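STM4351 (Salmonella enterica, PDB 2Y7I) binds arginine with high specificity as a periplasmic solute-binding protein, probably delivering it for uptake into the Salmonella cell. Local coordinates at residues 124-127 with 128-132; 200-203 with 204-207. All blocks are in the same frame, centred on the assembly; numbering follows the deposited sequence.

Contact 1. Residues 124-127 with 128-132; sequences QRYL and QDKQQ. With ACT (acetate ion), chain G.
D129 OD2 has three partners: R125 one helical turn back lies obliquely to it, a water donates a hydrogen bond to it, and the hydroxyl of Y186 supplies another. The direct ionic link is long, R125 NH1 to D129 OD2 being 3.8 Å, and the oxygen lies well out of the guanidinium plane, so charge attraction acts without an N-H aimed at it. The water completes the bridge by accepting from R125 NH1 at 2.8 Å, in the plane of the guanidinium. A bend at chi3 (76°) turns the head of R125 so that NE donates to OXT of an acetate ion, probably from the crystallisation liquor, 2.8 Å away, which T76 OG1 also binds.

Y126 and Q131 meet at the helix end. Q131 leaves helical geometry, and its chain, bent at chi2 (-67°), brings NE2 to Y126 OH at 3.0 Å, an almost straight bond lying in the amide plane. A long, flexible amide suits this reach, while the K130 side chain crosses that of Y126 at about a right angle, its CB 3.5 Å from Y126 CE1. L127 CD2 meets Q131 CB at 3.7 Å. Further back, the side chains of Q124 and Q128 run side by side, their amide planes 27° apart, joined by a water between Q124 NE2 and Q128 OE1; Q124 is steadied by G120 N and N119 OD1.

The helix, 122-130, is the crossover of a beta-alpha-beta unit: L127 packs on V115 and L117 of strand 114-118, whereas Q128 rests on P136 of strand 135-139.

Contact 2. Residues 200-203 with 204-207; sequences DALL and QEIN
D200 swings CG away from its own backbone N (chi1 -171°) and Q204 bends sharply at chi2 (-31°), which brings the glutamine amide to the carboxylate one turn back at the start of helix 200-214. Q204 NE2 donates to D200 OD1 at 2.7 Å, nearly straight (167°) and in the plane of the amide, yet it arrives from above the carboxylate plane; the two flat groups are tilted, neither coplanar nor perpendicular. The acidic residue suits the start of a helix, where the dipole would probably favour its negative charge, and the glutamine can donate with one end and accept with the other.

Indeed Q204 OE1 receives N207 ND2 at 3.3 Å, so both ends of the glutamine amide are used, which favours this orientation of the amide, though the second bond is long and comes from above the carbonyl plane. N207 in turn accepts at OD1 from the backbone N of Q87. L203 lends an apolar flank, CD2 lying 3.6 Å from Q204 NE2.

These are the first two turns of an amphipathic helix, with L202 and I206 one turn apart on the buried face and D200 and Q204 on the exposed one. The branched chains of L202 and I206 cross obliquely and pack together; the 3.3 Å between L202 CD1 and I206 CD1 is unusually short and doubtful. Backbone bonds such as Q204 N to D200 O, 2.8 Å, hold the turns together. E205 carries its charge elsewhere, forming a salt bridge with R6.

Helix 200-214 starts here soon after strand 194-195: L202, L203 and I206 all pack on V195, L202 and I206 also reach M43, which follows helix 31-42, and N207 touches S86 just past strand 84-85.

Both contacts are local, one at the end of a helix and the other at the start, with centres 34 Å apart and nearest atoms about 21 Å apart; they share no element. Contact 1 finishes helix 122-130, which lies against strands 114-118 and 135-139 of the five-stranded sheet, whereas contact 2 opens helix 200-214, set beside strand 194-195. Each has two buried residues, Y126 and L127 in contact 1, L202 and I206 in contact 2, while several polar side chains, among them D129 and E205, also have partners in the protein. Their polar chemistry differs: in contact 1 waters help to join charged and amide groups, while contact 2 relies on direct carboxylate-to-amide and amide-to-amide bonds.

Contact 1. Residues 124-127 with 128-132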
# COMPACT_ATOMS: atom_id res chain seq x y z
N GLN A 124 -10.43 7.54 -24.64
CA GLN A 124 -10.53 7.79 -26.06
C GLN A 124 -10.77 6.48 -26.81
O GLN A 124 -11.65 6.40 -27.66
CB GLN A 124 -9.27 8.48 -26.58
CG GLN A 124 -9.22 8.65 -28.09
CD GLN A 124 -8.00 9.45 -28.54
OE1 GLN A 124 -6.85 9.06 -28.30
NE2 GLN A 124 -8.25 10.58 -29.20
N ARG A 125 -9.99 5.45 -26.47
CA ARG A 125 -10.09 4.16 -27.14
C ARG A 125 -11.46 3.52 -26.88
O ARG A 125 -12.11 3.04 -27.82
CB ARG A 125 -8.95 3.23 -26.75
CG ARG A 125 -8.82 2.01 -27.65
CD ARG A 125 -7.53 1.22 -27.39
NE ARG A 125 -7.58 0.40 -26.18
CZ ARG A 125 -8.02 -0.85 -26.13
NH1 ARG A 125 -8.49 -1.46 -27.22
NH2 ARG A 125 -8.01 -1.51 -24.97
N TYR A 126 -11.88 3.53 -25.62
CA TYR A 126 -13.20 3.01 -25.26
C TYR A 126 -14.33 3.66 -26.06
O TYR A 126 -15.14 2.94 -26.65
CB TYR A 126 -13.51 3.09 -23.75
CG TYR A 126 -14.94 2.68 -23.46
CD1 TYR A 126 -15.32 1.34 -23.45
CD2 TYR A 126 -15.92 3.65 -23.29
CE1 TYR A 126 -16.65 0.97 -23.23
CE2 TYR A 126 -17.25 3.29 -23.07
CZ TYR A 126 -17.60 1.95 -23.05
OH TYR A 126 -18.91 1.61 -22.84
N LEU A 127 -14.40 5.00 -26.06
CA LEU A 127 -15.50 5.68 -26.77
C LEU A 127 -15.46 5.43 -28.27
O LEU A 127 -16.51 5.23 -28.89
CB LEU A 127 -15.49 7.19 -26.54
CG LEU A 127 -16.35 7.89 -25.49
CD1 LEU A 127 -16.84 9.22 -26.10
CD2 LEU A 127 -17.55 7.09 -24.96
N GLN A 128 -14.26 5.45 -28.84
CA GLN A 128 -14.09 5.21 -30.28
C GLN A 128 -14.55 3.82 -30.68
O GLN A 128 -15.13 3.64 -31.75
CB GLN A 128 -12.64 5.45 -30.72
CG GLN A 128 -12.31 6.93 -30.88
CD GLN A 128 -10.83 7.23 -31.13
OE1 GLN A 128 -10.44 8.39 -31.27
NE2 GLN A 128 -10.01 6.19 -31.16
N ASP A 129 -14.28 2.83 -29.82
CA ASP A 129 -14.58 1.44 -30.14
C ASP A 129 -15.99 1.03 -29.79
O ASP A 129 -16.64 0.35 -30.59
CB ASP A 129 -13.63 0.50 -29.40
CG ASP A 129 -12.22 0.57 -29.93
OD1 ASP A 129 -12.00 1.19 -30.98
OD2 ASP A 129 -11.33 0.01 -29.27
N LYS A 130 -16.44 1.44 -28.61
CA LYS A 130 -17.63 0.87 -27.99
C LYS A 130 -18.83 1.81 -27.93
O LYS A 130 -19.93 1.39 -27.58
CB LYS A 130 -17.30 0.32 -26.59
CG LYS A 130 -16.20 -0.76 -26.57
CD LYS A 130 -16.58 -1.95 -27.42
CE LYS A 130 -15.65 -3.12 -27.21
NZ LYS A 130 -16.07 -4.23 -28.10
N GLN A 131 -18.63 3.08 -28.28
CA GLN A 131 -19.73 4.04 -28.28
C GLN A 131 -19.70 4.90 -29.53
O GLN A 131 -19.62 6.13 -29.46
CB GLN A 131 -19.69 4.91 -27.01
CG GLN A 131 -19.79 4.15 -25.70
CD GLN A 131 -21.14 3.48 -25.47
OE1 GLN A 131 -22.13 3.78 -26.15
NE2 GLN A 131 -21.17 2.57 -24.50
N GLN A 132 -19.83 4.24 -30.68
CA GLN A 132 -19.60 4.89 -31.96
C GLN A 132 -20.67 5.89 -32.40
O GLN A 132 -20.44 6.67 -33.33
CB GLN A 132 -19.35 3.85 -33.05
CG GLN A 132 -18.14 2.98 -32.72
CD GLN A 132 -17.74 2.06 -33.85
OE1 GLN A 132 -18.46 1.90 -34.82
NE2 GLN A 132 -16.56 1.46 -33.72
C ACT G . -4.80 2.09 -24.53
O ACT G . -3.57 1.89 -24.45
OXT ACT G . -5.53 1.09 -24.37
CH3 ACT G . -5.35 3.46 -24.80
O HOH W 1 -11.02 11.01 -30.21
O HOH W 2 -8.97 -0.63 -29.82

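Contact 2. Residues 200-203 with 204-207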
# COMPACT_ATOMS: atom_id res chain seq x y z
N ASP A 200 15.89 -2.38 -17.21
CA ASP A 200 15.48 -3.25 -16.11
C ASP A 200 16.08 -2.89 -14.75
O ASP A 200 15.42 -3.09 -13.73
CB ASP A 200 15.76 -4.73 -16.41
CG ASP A 200 15.14 -5.65 -15.37
OD1 ASP A 200 13.89 -5.75 -15.34
OD2 ASP A 200 15.89 -6.25 -14.57
N ALA A 201 17.31 -2.39 -14.73
CA ALA A 201 17.96 -2.04 -13.46
C ALA A 201 17.19 -0.91 -12.78
O ALA A 201 16.92 -0.95 -11.57
CB ALA A 201 19.42 -1.65 -13.67
N LEU A 202 16.84 0.11 -13.55
CA LEU A 202 16.03 1.18 -13.02
C LEU A 202 14.65 0.65 -12.61
O LEU A 202 14.16 0.97 -11.53
CB LEU A 202 15.92 2.31 -14.05
CG LEU A 202 15.16 3.60 -13.72
CD1 LEU A 202 13.73 3.46 -14.11
CD2 LEU A 202 15.29 4.00 -12.25
N LEU A 203 14.01 -0.14 -13.48
CA LEU A 203 12.67 -0.66 -13.18
C LEU A 203 12.66 -1.43 -11.85
O LEU A 203 11.76 -1.24 -11.03
CB LEU A 203 12.17 -1.55 -14.31
CG LEU A 203 10.81 -2.21 -14.13
CD1 LEU A 203 9.70 -1.17 -14.14
CD2 LEU A 203 10.61 -3.21 -15.25
N GLN A 204 13.65 -2.30 -11.65
CA GLN A 204 13.70 -3.10 -10.42
C GLN A 204 14.00 -2.27 -9.16
O GLN A 204 13.56 -2.60 -8.06
CB GLN A 204 14.65 -4.30 -10.55
CG GLN A 204 14.23 -5.35 -11.61
CD GLN A 204 12.71 -5.48 -11.83
OE1 GLN A 204 11.91 -5.50 -10.88
NE2 GLN A 204 12.31 -5.58 -13.10
N GLU A 205 14.75 -1.18 -9.33
CA GLU A 205 14.98 -0.24 -8.24
C GLU A 205 13.65 0.40 -7.85
O GLU A 205 13.35 0.54 -6.67
CB GLU A 205 15.92 0.87 -8.67
CG GLU A 205 17.37 0.56 -8.52
CD GLU A 205 18.19 1.84 -8.64
OE1 GLU A 205 18.43 2.29 -9.78
OE2 GLU A 205 18.54 2.41 -7.58
N ILE A 206 12.89 0.80 -8.86
CA ILE A 206 11.57 1.42 -8.67
C ILE A 206 10.61 0.44 -8.00
O ILE A 206 9.89 0.82 -7.06
CB ILE A 206 10.98 1.92 -10.01
CG1 ILE A 206 11.68 3.22 -10.45
CG2 ILE A 206 9.46 2.16 -9.90
CD1 ILE A 206 11.36 3.62 -11.87
N ASN A 207 10.59 -0.81 -8.47
CA ASN A 207 9.77 -1.84 -7.82
C ASN A 207 10.15 -2.11 -6.37
O ASN A 207 9.27 -2.24 -5.51
CB ASN A 207 9.80 -3.15 -8.63
CG ASN A 207 8.78 -3.15 -9.75
OD1 ASN A 207 7.70 -2.56 -9.62
ND2 ASN A 207 9.11 -3.80 -10.86